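Local coordinates for protein diketoreductase (Acinetobacter baylyi, PDB 4E12) that reduces dicarbonyl compounds with NADH and probably also interconverts (3S)-3-hydroxyacyl-CoA and 3-oxoacyl-CoA in fatty acid beta-oxidation, at residues Leu40-Ala43 with Lys44-Glu48. Sequence-based numbering, arbitrary orientation.
Sequences LDAA and KKRFE
Ala43 and Phe47 meet one turn apart on the inward face of helix 37-57, a helix of the Rossmann-type NAD-binding domain that follows strand 29-33. Their backbones are joined by a hydrogen bond from Phe47 N to Ala43 O of 2.8 Å, with an N-H...O angle of 160°. The Phe47 ring starts out anti to its own carbonyl carbon (chi1 -69°), which turns it back toward the preceding turn; its CD2 lies 3.2 Å from Ala43 O and its CE2 4.3 Å from Ala43 CB. Both residues are buried: Ala43 rests on Thr12, which binds NAD(+), while Phe47 packs against Ser17, Ala20 and Phe21 of helix 14-25 and also reaches Leu70 and Ile73.

The next helical hydrogen bond back along the chain runs from Arg46 N to Ala42 O, 2.9 Å. The Arg46 side chain is extended from CG to NE, and its guanidinium bends back at the end to bring NH1 within 4.0 Å of Ala42 CB. Arg46 also touches Ser17. Lys44 N donates to Leu40 O and Lys45 N to Asp41 O. With CG anti to the backbone N (chi1 -177°), the exposed Lys44 chain leads away from the preceding turn and touches Tyr75, while its CB sits 3.6 Å from Asp41 O. The aliphatic base of Lys45 follows that same carbonyl, with Lys45 CG 3.5 Å from Asp41 O.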
# COMPACT_ATOMS: atom_id res chain seq x y z
N LEU A 40 -18.97 16.80 29.72
CA LEU A 40 -19.96 17.38 28.81
C LEU A 40 -19.60 18.80 28.38
O LEU A 40 -19.89 19.20 27.25
CB LEU A 40 -21.36 17.33 29.42
CG LEU A 40 -21.98 15.95 29.60
CD1 LEU A 40 -23.29 16.10 30.33
CD2 LEU A 40 -22.18 15.28 28.26
N ASP A 41 -18.98 19.55 29.28
CA ASP A 41 -18.47 20.87 28.94
C ASP A 41 -17.39 20.77 27.87
O ASP A 41 -17.36 21.57 26.93
CB ASP A 41 -17.91 21.60 30.16
CG ASP A 41 -18.99 22.03 31.15
OD1 ASP A 41 -20.19 22.10 30.76
OD2 ASP A 41 -18.65 22.30 32.32
N ALA A 42 -16.50 19.78 28.00
CA ALA A 42 -15.43 19.61 27.03
C ALA A 42 -15.97 19.17 25.68
O ALA A 42 -15.43 19.53 24.64
CB ALA A 42 -14.42 18.60 27.54
N ALA A 43 -17.05 18.40 25.71
CA ALA A 43 -17.70 17.93 24.49
C ALA A 43 -18.29 19.10 23.72
O ALA A 43 -18.15 19.18 22.49
CB ALA A 43 -18.80 16.93 24.83
N LYS A 44 -18.95 20.01 24.44
CA LYS A 44 -19.50 21.20 23.82
C LYS A 44 -18.37 21.96 23.12
O LYS A 44 -18.51 22.39 21.98
CB LYS A 44 -20.22 22.09 24.84
CG LYS A 44 -20.87 23.31 24.21
CD LYS A 44 -21.61 24.13 25.24
CE LYS A 44 -22.15 25.41 24.62
NZ LYS A 44 -22.85 26.25 25.64
N LYS A 45 -17.22 22.08 23.79
CA LYS A 45 -16.06 22.68 23.16
C LYS A 45 -15.62 21.92 21.90
O LYS A 45 -15.33 22.54 20.87
CB LYS A 45 -14.89 22.84 24.15
CG LYS A 45 -15.21 23.78 25.31
CD LYS A 45 -14.09 23.81 26.34
CE LYS A 45 -14.46 24.68 27.53
NZ LYS A 45 -13.38 24.72 28.56
N ARG A 46 -15.59 20.59 21.94
CA ARG A 46 -15.20 19.87 20.73
C ARG A 46 -16.21 20.14 19.63
O ARG A 46 -15.85 20.32 18.47
CB ARG A 46 -15.06 18.37 20.94
CG ARG A 46 -13.92 17.96 21.86
CD ARG A 46 -13.70 16.46 21.86
NE ARG A 46 -12.54 16.10 22.67
CZ ARG A 46 -12.58 15.84 23.97
NH1 ARG A 46 -13.73 15.90 24.63
NH2 ARG A 46 -11.47 15.52 24.62
N PHE A 47 -17.49 20.17 20.00
CA PHE A 47 -18.54 20.41 19.01
C PHE A 47 -18.43 21.80 18.40
O PHE A 47 -18.64 21.98 17.20
CB PHE A 47 -19.94 20.23 19.60
CG PHE A 47 -20.28 18.81 19.94
CD1 PHE A 47 -19.90 17.75 19.12
CD2 PHE A 47 -21.00 18.53 21.09
CE1 PHE A 47 -20.24 16.44 19.44
CE2 PHE A 47 -21.34 17.23 21.42
CZ PHE A 47 -20.96 16.18 20.60
N GLU A 48 -18.11 22.80 19.21
CA GLU A 48 -17.94 24.15 18.69
C GLU A 48 -16.82 24.20 17.65
O GLU A 48 -17.00 24.78 16.57
CB GLU A 48 -17.72 25.14 19.83
CG GLU A 48 -18.96 25.27 20.68
CD GLU A 48 -18.75 26.03 21.96
OE1 GLU A 48 -17.60 26.14 22.43
OE2 GLU A 48 -19.77 26.51 22.52